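Local coordinates for aminopeptidase N family protein (Idiomarina loihiensis L2TR, PDB 4FGM) that binds zinc and probably acts as a metallo-aminopeptidase of the M61 family, removing residues from the N terminus of peptides, at residues S222-L226 with C271-Y275; F225-G231 with T243-R249; L237-N241 with H277-K282. The contacts are given in a common frame with arbitrary orientation. Numbering follows the deposited sequence.

Contact 1 of 3, residues S222-L226 with C271-Y275. With ZN (zinc ion), chain C; MAE (maleic acid), chain B.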
loop_
_atom_site.group_PDB
_atom_site.type_symbol
_atom_site.label_atom_id
_atom_site.label_comp_id
_atom_site.label_asym_id
_atom_site.label_seq_id
_atom_site.Cartn_x
_atom_site.Cartn_y
_atom_site.Cartn_z
ATOM N N SER A 222 19.268 0.256 -10.790
ATOM C CA SER A 222 18.504 -0.816 -11.415
ATOM C C SER A 222 17.268 -0.991 -10.542
ATOM O O SER A 222 17.272 -0.577 -9.381
ATOM C CB SER A 222 19.310 -2.109 -11.458
ATOM O OG SER A 222 19.463 -2.645 -10.161
ATOM N N TYR A 223 16.212 -1.583 -11.084
ATOM C CA TYR A 223 15.004 -1.755 -10.291
ATOM C C TYR A 223 14.275 -3.058 -10.609
ATOM O O TYR A 223 14.198 -3.470 -11.770
ATOM C CB TYR A 223 14.089 -0.549 -10.502
ATOM C CG TYR A 223 12.914 -0.490 -9.555
ATOM C CD1 TYR A 223 11.753 -1.220 -9.804
ATOM C CD2 TYR A 223 12.963 0.306 -8.412
ATOM C CE1 TYR A 223 10.668 -1.155 -8.942
ATOM C CE2 TYR A 223 11.883 0.373 -7.539
ATOM C CZ TYR A 223 10.736 -0.357 -7.814
ATOM O OH TYR A 223 9.644 -0.247 -6.985
ATOM N N THR A 224 13.742 -3.700 -9.571
ATOM C CA THR A 224 13.048 -4.972 -9.744
ATOM C C THR A 224 11.659 -5.010 -9.128
ATOM O O THR A 224 11.473 -4.654 -7.960
ATOM C CB THR A 224 13.824 -6.131 -9.099
ATOM O OG1 THR A 224 15.231 -5.932 -9.281
ATOM C CG2 THR A 224 13.401 -7.458 -9.736
ATOM N N PHE A 225 10.689 -5.462 -9.915
ATOM C CA PHE A 225 9.316 -5.589 -9.432
ATOM C C PHE A 225 9.118 -7.050 -9.033
ATOM O O PHE A 225 8.875 -7.898 -9.893
ATOM C CB PHE A 225 8.318 -5.218 -10.531
ATOM C CG PHE A 225 8.287 -3.754 -10.868
ATOM C CD1 PHE A 225 9.110 -3.233 -11.860
ATOM C CD2 PHE A 225 7.426 -2.895 -10.195
ATOM C CE1 PHE A 225 9.061 -1.868 -12.190
ATOM C CE2 PHE A 225 7.373 -1.542 -10.516
ATOM C CZ PHE A 225 8.195 -1.026 -11.511
ATOM N N LEU A 226 9.256 -7.342 -7.737
ATOM C CA LEU A 226 9.101 -8.709 -7.234
ATOM C C LEU A 226 7.614 -8.976 -7.045
ATOM O O LEU A 226 6.965 -8.377 -6.184
ATOM C CB LEU A 226 9.850 -8.873 -5.911
ATOM C CG LEU A 226 11.324 -8.459 -5.960
ATOM C CD1 LEU A 226 11.963 -8.684 -4.588
ATOM C CD2 LEU A 226 12.063 -9.261 -7.033
ATOM N N CYS A 271 2.010 -0.876 -9.496
ATOM C CA CYS A 271 3.430 -0.780 -9.836
ATOM C C CYS A 271 3.860 0.677 -9.884
ATOM O O CYS A 271 4.917 1.044 -9.373
ATOM C CB CYS A 271 3.716 -1.422 -11.191
ATOM S SG CYS A 271 3.348 -3.172 -11.270
ATOM N N CYS A 272 3.026 1.500 -10.508
ATOM C CA CYS A 272 3.289 2.924 -10.631
ATOM C C CYS A 272 3.401 3.554 -9.240
ATOM O O CYS A 272 4.207 4.455 -9.014
ATOM C CB CYS A 272 2.154 3.586 -11.410
ATOM S SG CYS A 272 2.374 5.336 -11.709
ATOM N N HIS A 273 2.582 3.058 -8.318
ATOM C CA HIS A 273 2.546 3.551 -6.950
ATOM C C HIS A 273 3.848 3.224 -6.193
ATOM O O HIS A 273 4.455 4.096 -5.555
ATOM C CB HIS A 273 1.343 2.931 -6.225
ATOM C CG HIS A 273 1.145 3.430 -4.829
ATOM N ND1 HIS A 273 0.229 4.411 -4.515
ATOM C CD2 HIS A 273 1.746 3.089 -3.665
ATOM C CE1 HIS A 273 0.271 4.653 -3.216
ATOM N NE2 HIS A 273 1.183 3.864 -2.677
ATOM N N GLU A 274 4.283 1.968 -6.260
ATOM C CA GLU A 274 5.495 1.578 -5.552
ATOM C C GLU A 274 6.735 2.243 -6.150
ATOM O O GLU A 274 7.626 2.684 -5.423
ATOM C CB GLU A 274 5.647 0.056 -5.572
ATOM C CG GLU A 274 4.456 -0.720 -4.998
ATOM C CD GLU A 274 3.979 -0.193 -3.654
ATOM O OE1 GLU A 274 4.796 0.368 -2.900
ATOM O OE2 GLU A 274 2.782 -0.349 -3.339
ATOM N N TYR A 275 6.774 2.320 -7.478
ATOM C CA TYR A 275 7.891 2.930 -8.196
ATOM C C TYR A 275 8.045 4.391 -7.772
ATOM O O TYR A 275 9.146 4.847 -7.456
ATOM C CB TYR A 275 7.645 2.851 -9.705
ATOM C CG TYR A 275 8.880 3.051 -10.565
ATOM C CD1 TYR A 275 9.887 2.083 -10.607
ATOM C CD2 TYR A 275 9.020 4.187 -11.371
ATOM C CE1 TYR A 275 10.993 2.238 -11.431
ATOM C CE2 TYR A 275 10.125 4.351 -12.201
ATOM C CZ TYR A 275 11.104 3.374 -12.229
ATOM O OH TYR A 275 12.177 3.510 -13.073
HETATM ZN ZN ZN C . 2.132 3.931 -0.628
HETATM C C1 MAE B . 1.780 1.607 0.653
HETATM O O1 MAE B . 1.598 2.526 1.525
HETATM O O2 MAE B . 2.677 1.776 -0.204
HETATM C C2 MAE B . 0.949 0.386 0.754
HETATM C C3 MAE B . 0.963 -0.622 1.622
HETATM C C4 MAE B . 1.857 -0.776 2.764
HETATM O O3 MAE B . 2.780 -0.002 3.084
HETATM O O4 MAE B . 1.609 -1.769 3.478
HETATM O O HOH W 1 9.875 0.976 -4.667
#
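Tyr223 is the first residue of strand 222-226 to reach helix 271-275. Its ring offers a face to the edge of the Tyr275 ring in a T-shaped stack, with centroids 4.9 Å apart and planes at 78°. The closest atoms are Tyr223 CE1 and Tyr275 CD1, at 3.7 Å. Water 1 lies 2.6 Å from Tyr223 OH and donates a hydrogen bond to Glu274 O at 2.9 Å. The hydroxyl of Tyr275 bonds instead to His185 on the neighbouring strand 183-190. The helix carries the HExxH zinc motif of this metallopeptidase family. His273 NE2 binds the zinc at 2.3 Å, on a part of the helix turned away from the strand, while His277 and Glu307 complete the protein ligands. Two residues after Tyr223, Phe225 also points toward the helix. Phe225 CZ meets Tyr275 CD1 at 3.7 Å, but the near-parallel rings are far offset, with little stacking contact. Phe225 CE2 packs on Cys271 CB at 3.7 Å, and Cys271 SG sits obliquely 5.0 Å from the Phe225 ring centroid.

Contact 2 of 3, residues F225-G231 with T243-R249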
loop_
_atom_site.group_PDB
_atom_site.type_symbol
_atom_site.label_atom_id
_atom_site.label_comp_id
_atom_site.label_asym_id
_atom_site.label_seq_id
_atom_site.Cartn_x
_atom_site.Cartn_y
_atom_site.Cartn_z
ATOM N N PHE A 225 10.689 -5.462 -9.915
ATOM C CA PHE A 225 9.316 -5.589 -9.432
ATOM C C PHE A 225 9.118 -7.050 -9.033
ATOM O O PHE A 225 8.875 -7.898 -9.893
ATOM C CB PHE A 225 8.318 -5.218 -10.531
ATOM C CG PHE A 225 8.287 -3.754 -10.868
ATOM C CD1 PHE A 225 9.110 -3.233 -11.860
ATOM C CD2 PHE A 225 7.426 -2.895 -10.195
ATOM C CE1 PHE A 225 9.061 -1.868 -12.190
ATOM C CE2 PHE A 225 7.373 -1.542 -10.516
ATOM C CZ PHE A 225 8.195 -1.026 -11.511
ATOM N N LEU A 226 9.256 -7.342 -7.737
ATOM C CA LEU A 226 9.101 -8.709 -7.234
ATOM C C LEU A 226 7.614 -8.976 -7.045
ATOM O O LEU A 226 6.965 -8.377 -6.184
ATOM C CB LEU A 226 9.850 -8.873 -5.911
ATOM C CG LEU A 226 11.324 -8.459 -5.960
ATOM C CD1 LEU A 226 11.963 -8.684 -4.588
ATOM C CD2 LEU A 226 12.063 -9.261 -7.033
ATOM N N THR A 227 7.081 -9.896 -7.840
ATOM C CA THR A 227 5.656 -10.170 -7.804
ATOM C C THR A 227 5.196 -11.574 -7.479
ATOM O O THR A 227 5.550 -12.530 -8.163
ATOM C CB THR A 227 5.018 -9.786 -9.162
ATOM O OG1 THR A 227 5.402 -8.450 -9.503
ATOM C CG2 THR A 227 3.501 -9.863 -9.090
HETATM N N MSE A 228 4.391 -11.684 -6.429
HETATM C CA MSE A 228 3.795 -12.955 -6.048
HETATM C C MSE A 228 2.379 -12.922 -6.639
HETATM O O MSE A 228 1.610 -11.971 -6.419
HETATM C CB MSE A 228 3.740 -13.101 -4.528
HETATM C CG MSE A 228 5.053 -13.525 -3.922
HETATM SE SE MSE A 228 4.992 -13.544 -1.998
HETATM C CE MSE A 228 5.008 -11.629 -1.715
ATOM N N VAL A 229 2.043 -13.950 -7.404
ATOM C CA VAL A 229 0.739 -14.010 -8.043
ATOM C C VAL A 229 -0.137 -15.095 -7.445
ATOM O O VAL A 229 0.194 -16.279 -7.529
ATOM C CB VAL A 229 0.876 -14.281 -9.558
ATOM C CG1 VAL A 229 -0.472 -14.085 -10.244
ATOM C CG2 VAL A 229 1.929 -13.362 -10.158
ATOM N N VAL A 230 -1.259 -14.688 -6.860
ATOM C CA VAL A 230 -2.188 -15.635 -6.262
ATOM C C VAL A 230 -3.569 -15.499 -6.905
ATOM O O VAL A 230 -3.729 -14.787 -7.889
ATOM C CB VAL A 230 -2.298 -15.403 -4.744
ATOM C CG1 VAL A 230 -0.929 -15.556 -4.106
ATOM C CG2 VAL A 230 -2.866 -14.017 -4.467
ATOM N N GLY A 231 -4.564 -16.179 -6.351
ATOM C CA GLY A 231 -5.895 -16.100 -6.923
ATOM C C GLY A 231 -6.585 -14.794 -6.588
ATOM O O GLY A 231 -7.199 -14.143 -7.444
ATOM N N THR A 243 10.507 -3.531 -5.241
ATOM C CA THR A 243 9.230 -3.511 -4.555
ATOM C C THR A 243 8.709 -4.934 -4.512
ATOM O O THR A 243 8.996 -5.734 -5.401
ATOM C CB THR A 243 8.195 -2.584 -5.258
ATOM O OG1 THR A 243 6.981 -2.568 -4.494
ATOM C CG2 THR A 243 7.896 -3.061 -6.669
ATOM N N ALA A 244 7.979 -5.253 -3.451
ATOM C CA ALA A 244 7.388 -6.577 -3.299
ATOM C C ALA A 244 5.879 -6.404 -3.482
ATOM O O ALA A 244 5.228 -5.641 -2.754
ATOM C CB ALA A 244 7.704 -7.147 -1.913
ATOM N N LEU A 245 5.332 -7.109 -4.467
ATOM C CA LEU A 245 3.913 -7.023 -4.770
ATOM C C LEU A 245 3.193 -8.353 -4.648
ATOM O O LEU A 245 3.758 -9.410 -4.921
ATOM C CB LEU A 245 3.713 -6.531 -6.203
ATOM C CG LEU A 245 4.507 -5.327 -6.704
ATOM C CD1 LEU A 245 4.356 -5.239 -8.228
ATOM C CD2 LEU A 245 4.018 -4.053 -6.004
ATOM N N LEU A 246 1.934 -8.288 -4.239
ATOM C CA LEU A 246 1.090 -9.471 -4.160
ATOM C C LEU A 246 -0.113 -9.073 -4.997
ATOM O O LEU A 246 -0.808 -8.116 -4.666
ATOM C CB LEU A 246 0.649 -9.756 -2.728
ATOM C CG LEU A 246 -0.337 -10.925 -2.634
ATOM C CD1 LEU A 246 0.335 -12.209 -3.113
ATOM C CD2 LEU A 246 -0.828 -11.065 -1.198
ATOM N N CYS A 247 -0.345 -9.775 -6.099
ATOM C CA CYS A 247 -1.472 -9.435 -6.958
ATOM C C CYS A 247 -2.292 -10.638 -7.386
ATOM O O CYS A 247 -1.858 -11.782 -7.271
ATOM C CB CYS A 247 -0.985 -8.693 -8.205
ATOM S SG CYS A 247 -0.154 -9.752 -9.378
ATOM N N SER A 248 -3.487 -10.360 -7.895
ATOM C CA SER A 248 -4.387 -11.409 -8.354
ATOM C C SER A 248 -4.019 -11.812 -9.772
ATOM O O SER A 248 -3.648 -10.975 -10.597
ATOM C CB SER A 248 -5.827 -10.914 -8.294
ATOM O OG SER A 248 -6.142 -10.522 -6.971
ATOM N N ARG A 249 -4.129 -13.105 -10.044
ATOM C CA ARG A 249 -3.787 -13.654 -11.345
ATOM C C ARG A 249 -4.577 -13.009 -12.478
ATOM O O ARG A 249 -4.116 -12.968 -13.619
ATOM C CB ARG A 249 -4.013 -15.160 -11.322
ATOM C CG ARG A 249 -3.367 -15.937 -12.451
ATOM C CD ARG A 249 -3.278 -17.417 -12.070
ATOM N NE ARG A 249 -4.437 -17.808 -11.281
ATOM C CZ ARG A 249 -4.391 -18.209 -10.019
ATOM N NH1 ARG A 249 -3.238 -18.296 -9.375
ATOM N NH2 ARG A 249 -5.515 -18.477 -9.385
#
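Side chains on the two faces of this strand pair meet different surroundings. On one face lie Phe225, Thr227 and Val229 with Thr243, Leu245 and Cys247. The m rotamer of Phe225 sets its ring beside Thr243, with Phe225 CD2 3.6 Å from Thr243 CG2. The t rotamer of Thr243 places CG2 there, while its OG1 bonds to the backbone oxygen of Leu237. Leu245 CD1 reaches the Phe225 ring edge, 4.3 Å from Phe225 CD2, and also lies 3.6 Å from Thr227 OG1. Cys247 adopts the p rotamer, with SG 3.7 Å from Thr227 CG2. Helix 262-277 packs on this face through Phe225, Thr243 and Leu245.

Strands 225-230 and 243-248 run parallel, 23° apart, in the middle of a five-stranded mixed sheet. Six backbone hydrogen bonds join them in the parallel pattern. Leu226, Met228 and Val230 donate to Thr243, Leu245 and Cys247. The carbonyls of the same three residues accept from Leu245, Cys247 and Arg249. The straightest is Met228 N to Leu245 O, 2.8 Å at 178°.

On the other face, Met228, a selenomethionine (m, t, m), is extended about its middle bond and meets strand 103-106. Leu246 (t, p) brings CD1 to 3.8 Å from Met228 CB and 3.7 Å from Val230 CG1. Leu226 and Ala244 share this face. At the end of the pair, the Arg249 side chain bends at chi3 (35°). Its guanidinium lies over Val230 O, with Arg249 NH2 3.4 Å from Gly231 CA.

Contact 3 of 3, residues L237-N241 with H277-K282. With ZN (zinc ion), chain C; MAE (maleic acid), chain B.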
loop_
_atom_site.group_PDB
_atom_site.type_symbol
_atom_site.label_atom_id
_atom_site.label_comp_id
_atom_site.label_asym_id
_atom_site.label_seq_id
_atom_site.Cartn_x
_atom_site.Cartn_y
_atom_site.Cartn_z
ATOM N N LEU A 237 4.882 -3.223 -1.199
ATOM C CA LEU A 237 5.730 -2.507 -0.254
ATOM C C LEU A 237 6.919 -1.954 -1.026
ATOM O O LEU A 237 7.642 -2.690 -1.690
ATOM C CB LEU A 237 6.207 -3.433 0.873
ATOM C CG LEU A 237 7.000 -2.733 1.986
ATOM C CD1 LEU A 237 6.213 -1.530 2.502
ATOM C CD2 LEU A 237 7.288 -3.707 3.111
ATOM N N GLU A 238 7.099 -0.645 -0.947
ATOM C CA GLU A 238 8.177 0.031 -1.648
ATOM C C GLU A 238 9.540 -0.192 -1.013
ATOM O O GLU A 238 9.647 -0.440 0.187
ATOM C CB GLU A 238 7.909 1.534 -1.692
ATOM C CG GLU A 238 8.002 2.208 -0.336
ATOM C CD GLU A 238 6.746 2.048 0.495
ATOM O OE1 GLU A 238 5.926 1.158 0.185
ATOM O OE2 GLU A 238 6.584 2.812 1.467
ATOM N N HIS A 239 10.575 -0.086 -1.840
ATOM C CA HIS A 239 11.958 -0.231 -1.395
ATOM C C HIS A 239 12.835 0.631 -2.306
ATOM O O HIS A 239 12.403 1.026 -3.399
ATOM C CB HIS A 239 12.367 -1.705 -1.419
ATOM C CG HIS A 239 11.618 -2.537 -0.428
ATOM N ND1 HIS A 239 11.786 -2.400 0.934
ATOM C CD2 HIS A 239 10.637 -3.456 -0.595
ATOM C CE1 HIS A 239 10.938 -3.196 1.564
ATOM N NE2 HIS A 239 10.230 -3.847 0.659
ATOM N N ARG A 240 14.051 0.938 -1.852
ATOM C CA ARG A 240 14.947 1.803 -2.612
ATOM C C ARG A 240 15.218 1.415 -4.058
ATOM O O ARG A 240 15.324 2.291 -4.906
ATOM C CB ARG A 240 16.265 2.005 -1.858
ATOM C CG ARG A 240 17.106 0.768 -1.632
ATOM C CD ARG A 240 18.177 1.075 -0.604
ATOM N NE ARG A 240 17.607 1.198 0.736
ATOM C CZ ARG A 240 18.291 1.584 1.807
ATOM N NH1 ARG A 240 19.570 1.894 1.691
ATOM N NH2 ARG A 240 17.708 1.640 2.999
ATOM N N ASN A 241 15.318 0.127 -4.366
ATOM C CA ASN A 241 15.560 -0.245 -5.758
ATOM C C ASN A 241 14.743 -1.470 -6.179
ATOM O O ASN A 241 15.076 -2.173 -7.140
ATOM C CB ASN A 241 17.062 -0.459 -5.998
ATOM C CG ASN A 241 17.587 -1.755 -5.387
ATOM O OD1 ASN A 241 17.003 -2.297 -4.446
ATOM N ND2 ASN A 241 18.711 -2.249 -5.923
ATOM N N HIS A 277 7.200 5.707 -5.110
ATOM C CA HIS A 277 7.679 5.694 -3.726
ATOM C C HIS A 277 9.215 5.686 -3.680
ATOM O O HIS A 277 9.814 6.056 -2.653
ATOM C CB HIS A 277 7.136 4.474 -2.966
ATOM C CG HIS A 277 5.849 4.731 -2.243
ATOM N ND1 HIS A 277 5.622 5.869 -1.491
ATOM C CD2 HIS A 277 4.743 3.967 -2.101
ATOM C CE1 HIS A 277 4.437 5.789 -0.917
ATOM N NE2 HIS A 277 3.885 4.644 -1.271
ATOM N N SER A 278 9.855 5.246 -4.770
ATOM C CA SER A 278 11.321 5.221 -4.811
ATOM C C SER A 278 11.837 6.622 -4.503
ATOM O O SER A 278 12.885 6.800 -3.850
ATOM C CB SER A 278 11.817 4.817 -6.195
ATOM O OG SER A 278 11.673 3.422 -6.367
ATOM N N TRP A 279 11.124 7.621 -5.015
ATOM C CA TRP A 279 11.527 8.996 -4.774
ATOM C C TRP A 279 10.782 9.478 -3.541
ATOM O O TRP A 279 11.374 10.031 -2.601
ATOM C CB TRP A 279 11.132 9.882 -5.948
ATOM C CG TRP A 279 11.951 9.675 -7.161
ATOM C CD1 TRP A 279 13.080 10.367 -7.526
ATOM C CD2 TRP A 279 11.704 8.730 -8.202
ATOM N NE1 TRP A 279 13.544 9.912 -8.746
ATOM C CE2 TRP A 279 12.716 8.911 -9.184
ATOM C CE3 TRP A 279 10.719 7.751 -8.408
ATOM C CZ2 TRP A 279 12.773 8.150 -10.346
ATOM C CZ3 TRP A 279 10.768 6.991 -9.566
ATOM C CH2 TRP A 279 11.790 7.196 -10.528
ATOM N N ASN A 280 9.479 9.251 -3.543
ATOM C CA ASN A 280 8.650 9.696 -2.440
ATOM C C ASN A 280 8.503 8.655 -1.342
ATOM O O ASN A 280 7.785 7.658 -1.534
ATOM C CB ASN A 280 7.293 10.072 -3.030
ATOM C CG ASN A 280 6.500 11.048 -2.176
ATOM O OD1 ASN A 280 7.035 11.680 -1.270
ATOM N ND2 ASN A 280 5.203 11.195 -2.496
ATOM N N ILE A 281 9.271 8.851 -0.266
ATOM C CA ILE A 281 9.353 7.987 0.913
ATOM C C ILE A 281 10.596 7.154 1.094
ATOM O O ILE A 281 10.919 6.782 2.234
ATOM C CB ILE A 281 8.121 7.055 1.082
ATOM C CG1 ILE A 281 7.941 6.722 2.570
ATOM C CG2 ILE A 281 8.389 5.711 0.433
ATOM C CD1 ILE A 281 7.834 7.943 3.444
ATOM N N LYS A 282 11.252 6.814 -0.007
ATOM C CA LYS A 282 12.456 6.018 0.121
ATOM C C LYS A 282 13.658 6.948 0.207
ATOM O O LYS A 282 14.602 6.657 0.953
ATOM C CB LYS A 282 12.638 5.059 -1.057
ATOM C CG LYS A 282 11.800 3.782 -0.933
ATOM C CD LYS A 282 11.460 3.481 0.526
ATOM C CE LYS A 282 12.525 2.628 1.144
ATOM N NZ LYS A 282 12.501 2.819 2.611
HETATM ZN ZN ZN C . 2.132 3.931 -0.628
HETATM C C1 MAE B . 1.780 1.607 0.653
HETATM O O1 MAE B . 1.598 2.526 1.525
HETATM O O2 MAE B . 2.677 1.776 -0.204
HETATM C C2 MAE B . 0.949 0.386 0.754
HETATM C C3 MAE B . 0.963 -0.622 1.622
HETATM C C4 MAE B . 1.857 -0.776 2.764
HETATM O O3 MAE B . 2.780 -0.002 3.084
HETATM O O4 MAE B . 1.609 -1.769 3.478
HETATM O O HOH W 2 10.387 0.495 2.742
HETATM O O HOH W 1 9.875 0.976 -4.667
#
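The end of edge strand 235-238 meets the loop that leaves the HExxH zinc-binding helix. The first segment is extended through Leu237 to His239, then turns at Arg240. The second coils tightly: Ile281 has a positive phi of 107°, and Lys282 N makes a weak 3.1 Å hydrogen bond back to His277 O. The backbones come closest at Arg240 and Ser278, whose CA atoms are 5.4 Å apart. No direct hydrogen bond links the segments.

Glu238 and Lys282 make most of the contact. Glu238 CB lies 3.3 Å from His277 CB, and the Glu238 carboxylate is over one face of the His277 ring. His277 NE2 binds zinc at 2.0 Å, and His277 ND1 donates to Asn280 O at 2.8 Å, which helps orient the ring. Maleic acid occupies the same site, with its O2 2.3 Å from the zinc and 3.3 Å from Glu238 OE1. Lys282 lays its aliphatic chain along the first segment, with Lys282 CD 3.8 Å from Glu238 CG and Lys282 CG 3.6 Å from His239 C. The guanidinium of Arg240 forms salt bridges with Asp161 and Asp165. Water 2 joins the segments, donating to Glu238 O at 2.8 Å and accepting from Lys282 NZ at 3.1 Å.

In the fold
Of the parts that make these contacts, strand 222-230 comes first along the chain and serves contacts 1 and 2. The chain then passes through strand 235-238 into strand 242-248, where contact 2 closes the shortest loop. Helix 262-277 follows and closes contact 1 around that loop, so contact 2 largely nests within contact 1 while sharing Phe225 and Leu226. Contact 3 starts between the strands of contact 2 and ends beyond the helix segment. It therefore crosses both other contacts. Thr243 N lies 3.1 Å from Thr224 O. Contact 2 joins strands within the sheet; contacts 1 and 3 tie it to the zinc-binding helix and the loop after it. They share water 1, zinc and maleic acid.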